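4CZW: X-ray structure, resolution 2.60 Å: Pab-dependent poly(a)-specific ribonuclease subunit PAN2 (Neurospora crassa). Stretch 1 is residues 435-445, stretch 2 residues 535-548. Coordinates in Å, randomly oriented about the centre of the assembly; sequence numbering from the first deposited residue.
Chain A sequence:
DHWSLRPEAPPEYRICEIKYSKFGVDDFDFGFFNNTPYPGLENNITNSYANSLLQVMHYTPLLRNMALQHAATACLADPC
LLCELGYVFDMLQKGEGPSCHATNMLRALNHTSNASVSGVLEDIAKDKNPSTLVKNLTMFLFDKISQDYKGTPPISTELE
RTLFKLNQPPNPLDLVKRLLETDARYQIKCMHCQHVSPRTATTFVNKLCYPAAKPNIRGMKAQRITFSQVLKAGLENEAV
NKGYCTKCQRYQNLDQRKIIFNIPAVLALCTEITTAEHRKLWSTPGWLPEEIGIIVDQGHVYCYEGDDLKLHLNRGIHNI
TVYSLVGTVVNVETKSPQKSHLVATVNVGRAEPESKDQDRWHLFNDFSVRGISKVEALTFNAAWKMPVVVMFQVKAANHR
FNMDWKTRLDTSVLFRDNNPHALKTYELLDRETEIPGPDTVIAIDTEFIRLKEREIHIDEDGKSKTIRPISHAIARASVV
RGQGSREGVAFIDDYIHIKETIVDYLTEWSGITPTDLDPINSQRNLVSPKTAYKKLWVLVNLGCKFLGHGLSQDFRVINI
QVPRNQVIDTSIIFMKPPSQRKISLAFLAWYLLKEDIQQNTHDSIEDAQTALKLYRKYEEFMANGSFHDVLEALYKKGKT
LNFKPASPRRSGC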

# COMPACT_ATOMS: atom_id res chain seq x y z
N ILE A 435 -27.52 3.79 -9.27
CA ILE A 435 -26.52 3.73 -8.21
C ILE A 435 -26.10 2.28 -7.97
O ILE A 435 -26.91 1.46 -7.53
CB ILE A 435 -27.05 4.34 -6.90
CG1 ILE A 435 -27.36 5.82 -7.09
CG2 ILE A 435 -26.04 4.14 -5.78
CD1 ILE A 435 -27.81 6.52 -5.82
N PRO A 436 -24.83 1.97 -8.25
CA PRO A 436 -24.28 0.62 -8.13
C PRO A 436 -24.35 0.07 -6.71
O PRO A 436 -24.17 0.81 -5.75
CB PRO A 436 -22.82 0.79 -8.58
CG PRO A 436 -22.82 2.03 -9.41
CD PRO A 436 -23.83 2.92 -8.78
N GLY A 437 -24.60 -1.23 -6.60
CA GLY A 437 -24.68 -1.89 -5.30
C GLY A 437 -24.23 -3.34 -5.38
O GLY A 437 -23.67 -3.77 -6.39
N PRO A 438 -24.48 -4.10 -4.30
CA PRO A 438 -24.10 -5.52 -4.22
C PRO A 438 -24.82 -6.39 -5.25
O PRO A 438 -24.30 -7.44 -5.63
CB PRO A 438 -24.51 -5.91 -2.80
CG PRO A 438 -24.56 -4.62 -2.04
CD PRO A 438 -25.04 -3.61 -3.03
N ASP A 439 -26.00 -5.96 -5.68
CA ASP A 439 -26.79 -6.73 -6.64
C ASP A 439 -26.41 -6.38 -8.08
O ASP A 439 -26.74 -7.12 -9.01
CB ASP A 439 -28.28 -6.49 -6.42
CG ASP A 439 -28.74 -6.92 -5.04
OD1 ASP A 439 -28.18 -7.89 -4.49
OD2 ASP A 439 -29.67 -6.28 -4.50
N THR A 440 -25.73 -5.25 -8.25
CA THR A 440 -25.37 -4.77 -9.58
C THR A 440 -24.28 -5.62 -10.23
O THR A 440 -23.23 -5.85 -9.65
CB THR A 440 -24.89 -3.30 -9.52
OG1 THR A 440 -25.94 -2.48 -9.00
CG2 THR A 440 -24.51 -2.81 -10.90
N VAL A 441 -24.56 -6.08 -11.45
CA VAL A 441 -23.58 -6.81 -12.23
C VAL A 441 -23.04 -5.94 -13.36
O VAL A 441 -23.80 -5.32 -14.09
CB VAL A 441 -24.18 -8.10 -12.83
CG1 VAL A 441 -23.16 -8.81 -13.71
CG2 VAL A 441 -24.68 -9.02 -11.73
N ILE A 442 -21.71 -5.88 -13.48
CA ILE A 442 -21.09 -5.08 -14.53
C ILE A 442 -20.11 -5.91 -15.36
O ILE A 442 -19.36 -6.73 -14.83
CB ILE A 442 -20.35 -3.85 -13.94
CG1 ILE A 442 -19.34 -4.29 -12.87
CG2 ILE A 442 -21.34 -2.86 -13.35
CD1 ILE A 442 -18.58 -3.14 -12.24
N ALA A 443 -20.14 -5.69 -16.67
CA ALA A 443 -19.23 -6.38 -17.58
C ALA A 443 -18.02 -5.50 -17.87
O ALA A 443 -18.16 -4.32 -18.22
CB ALA A 443 -19.94 -6.76 -18.87
N ILE A 444 -16.82 -6.06 -17.74
CA ILE A 444 -15.60 -5.28 -17.87
C ILE A 444 -14.53 -5.98 -18.72
O ILE A 444 -14.35 -7.20 -18.64
CB ILE A 444 -15.01 -4.94 -16.48
CG1 ILE A 444 -13.75 -4.08 -16.61
CG2 ILE A 444 -14.73 -6.21 -15.68
CD1 ILE A 444 -13.14 -3.69 -15.28
N ASP A 445 -13.84 -5.20 -19.55
CA ASP A 445 -12.70 -5.69 -20.32
C ASP A 445 -11.72 -4.54 -20.56
O ASP A 445 -12.12 -3.38 -20.64
CB ASP A 445 -13.16 -6.29 -21.65
CG ASP A 445 -12.01 -6.91 -22.43
OD1 ASP A 445 -11.16 -7.57 -21.80
OD2 ASP A 445 -11.96 -6.73 -23.66
N LYS A 535 -12.53 4.79 -10.26
CA LYS A 535 -13.85 4.31 -10.63
C LYS A 535 -13.99 2.82 -10.32
O LYS A 535 -14.95 2.40 -9.68
CB LYS A 535 -14.13 4.56 -12.11
CG LYS A 535 -14.05 6.02 -12.51
CD LYS A 535 -14.30 6.19 -14.00
CE LYS A 535 -14.19 7.65 -14.42
NZ LYS A 535 -14.40 7.82 -15.89
N LEU A 536 -13.02 2.04 -10.78
CA LEU A 536 -13.04 0.59 -10.58
C LEU A 536 -12.93 0.24 -9.10
O LEU A 536 -13.58 -0.69 -8.63
CB LEU A 536 -11.90 -0.06 -11.36
CG LEU A 536 -11.88 0.22 -12.87
CD1 LEU A 536 -10.74 -0.54 -13.54
CD2 LEU A 536 -13.21 -0.13 -13.50
N TRP A 537 -12.11 1.00 -8.37
CA TRP A 537 -11.92 0.76 -6.95
C TRP A 537 -13.20 1.01 -6.16
O TRP A 537 -13.52 0.28 -5.23
CB TRP A 537 -10.79 1.64 -6.40
CG TRP A 537 -10.48 1.39 -4.96
CD1 TRP A 537 -9.76 0.36 -4.44
CD2 TRP A 537 -10.89 2.19 -3.84
NE1 TRP A 537 -9.70 0.46 -3.07
CE2 TRP A 537 -10.38 1.58 -2.68
CE3 TRP A 537 -11.64 3.37 -3.71
CZ2 TRP A 537 -10.60 2.10 -1.41
CZ3 TRP A 537 -11.85 3.88 -2.45
CH2 TRP A 537 -11.33 3.25 -1.31
N VAL A 538 -13.93 2.06 -6.55
CA VAL A 538 -15.21 2.37 -5.92
C VAL A 538 -16.22 1.27 -6.20
O VAL A 538 -16.93 0.82 -5.29
CB VAL A 538 -15.76 3.73 -6.43
CG1 VAL A 538 -17.23 3.88 -6.06
CG2 VAL A 538 -14.95 4.88 -5.85
N LEU A 539 -16.27 0.81 -7.44
CA LEU A 539 -17.21 -0.23 -7.85
C LEU A 539 -16.98 -1.54 -7.09
O LEU A 539 -17.93 -2.27 -6.80
CB LEU A 539 -17.10 -0.48 -9.36
CG LEU A 539 -17.61 0.65 -10.26
CD1 LEU A 539 -17.28 0.37 -11.72
CD2 LEU A 539 -19.11 0.85 -10.07
N VAL A 540 -15.72 -1.82 -6.76
CA VAL A 540 -15.39 -3.01 -5.98
C VAL A 540 -15.94 -2.89 -4.56
O VAL A 540 -16.57 -3.81 -4.05
CB VAL A 540 -13.87 -3.25 -5.93
CG1 VAL A 540 -13.54 -4.36 -4.94
CG2 VAL A 540 -13.34 -3.59 -7.31
N ASN A 541 -15.70 -1.74 -3.94
CA ASN A 541 -16.13 -1.51 -2.56
C ASN A 541 -17.63 -1.26 -2.44
O ASN A 541 -18.19 -1.30 -1.34
CB ASN A 541 -15.36 -0.34 -1.95
CG ASN A 541 -13.93 -0.70 -1.60
OD1 ASN A 541 -13.68 -1.36 -0.59
ND2 ASN A 541 -12.99 -0.28 -2.44
N LEU A 542 -18.29 -1.00 -3.56
CA LEU A 542 -19.74 -0.87 -3.57
C LEU A 542 -20.39 -2.25 -3.54
O LEU A 542 -21.57 -2.39 -3.23
CB LEU A 542 -20.22 -0.08 -4.79
CG LEU A 542 -20.05 1.43 -4.73
CD1 LEU A 542 -20.53 2.09 -6.02
CD2 LEU A 542 -20.78 2.01 -3.53
N GLY A 543 -19.60 -3.27 -3.86
CA GLY A 543 -20.05 -4.65 -3.81
C GLY A 543 -20.48 -5.20 -5.15
O GLY A 543 -21.11 -6.25 -5.23
N CYS A 544 -20.13 -4.49 -6.22
CA CYS A 544 -20.52 -4.89 -7.57
C CYS A 544 -19.89 -6.22 -7.98
O CYS A 544 -18.82 -6.59 -7.50
CB CYS A 544 -20.14 -3.81 -8.58
SG CYS A 544 -20.97 -2.23 -8.33
N LYS A 545 -20.56 -6.92 -8.89
CA LYS A 545 -20.06 -8.18 -9.42
C LYS A 545 -19.45 -7.96 -10.80
O LYS A 545 -20.14 -7.56 -11.74
CB LYS A 545 -21.19 -9.21 -9.50
CG LYS A 545 -21.86 -9.48 -8.16
CD LYS A 545 -23.13 -10.30 -8.33
CE LYS A 545 -23.86 -10.45 -7.00
NZ LYS A 545 -25.17 -11.14 -7.16
N PHE A 546 -18.15 -8.21 -10.92
CA PHE A 546 -17.43 -7.98 -12.16
C PHE A 546 -17.52 -9.18 -13.09
O PHE A 546 -17.07 -10.28 -12.75
CB PHE A 546 -15.97 -7.63 -11.88
CG PHE A 546 -15.77 -6.25 -11.33
CD1 PHE A 546 -16.10 -5.95 -10.02
CD2 PHE A 546 -15.24 -5.25 -12.13
CE1 PHE A 546 -15.92 -4.67 -9.52
CE2 PHE A 546 -15.05 -3.97 -11.63
CZ PHE A 546 -15.39 -3.68 -10.33
N LEU A 547 -18.11 -8.97 -14.26
CA LEU A 547 -18.29 -10.03 -15.25
C LEU A 547 -17.32 -9.85 -16.42
O LEU A 547 -17.18 -8.75 -16.94
CB LEU A 547 -19.74 -10.06 -15.74
CG LEU A 547 -20.26 -11.30 -16.47
CD1 LEU A 547 -21.77 -11.42 -16.29
CD2 LEU A 547 -19.92 -11.27 -17.96
N GLY A 548 -16.66 -10.93 -16.82
CA GLY A 548 -15.72 -10.87 -17.92
C GLY A 548 -15.14 -12.22 -18.27
O GLY A 548 -15.56 -13.25 -17.74

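Two segments of one chain, at least 92 residues apart wherever they touch, pair as parallel strands, with the helix that leads into the second strand packed against the first; together they bury 822 Å². Stretch 2 opens in this helix, which offers leucine side chains to the contact while Lys535, Trp537 and Val538 stay out of reach. Leu536 reaches Ile444, CD2 to CD1 at 4.0 Å. One turn on, Leu539 meets two apolar partners: its CD1 lies 3.8 Å from Ile442 CD1, and its CD2 lies 3.9 Å from Pro436 CG. Asn541 turns back on its own helix, ND2 donating to Trp537 O at 2.9 Å. Leu542 points toward stretch 1 and sets CD1 3.7 Å from Pro436 CB, an apolar contact with the proline ring at its CB.

Gly543 then breaks the helix in a Schellman motif: its phi is +98°, and Gly543 N and Cys544 N bond back to Val540 O (3.1 Å) and Leu539 O (3.2 Å). A CB at these backbone angles would jam against the preceding carbonyl and would also sit a tight 3.3 Å from Pro438 CA. The bare glycine lets the chains draw close, Pro438 CA approaching Gly543 O at 3.2 Å in a nearly straight CA-H...O contact. Cys544 turns the chain into the strand; its SG rests 3.6 Å from Pro436 CB, and its CA faces the carbonyls of Gly437 and Thr440.

Strand pairing starts at Lys545, whose N donates to Thr440 O (3.0 Å) and whose O accepts from Ile442 N (2.9 Å). Its extended side chain runs past Val441, CD to CG2 at 3.9 Å, and brings CE to 3.3 Å from Pro438 O. Phe546 lies on the other face of the sheet with Ile442, whose p rotamer at chi1 carries CD1 over the ring, 3.8 Å from the centroid and 16° off the normal, a CH-pi contact. Ile444 CG2 approaches the ring edge instead, 3.7 Å from Phe546 CD2. Leu547 repeats the backbone pattern: Leu547 N donates to Ile442 O at a short 2.6 Å, and Leu547 O accepts from Ile444 N at 2.8 Å. Such alternation, with one residue bonding to the two neighbours of its partner, is the mark of parallel pairing. On the face shared with Val441 and Ala443, Leu547 CD1 lies 3.9 Å from Val441 CG1. At Gly548 a CB would clash with Ile444 O, 2.9 Å away, so the absence of a side chain leaves room for that carbonyl.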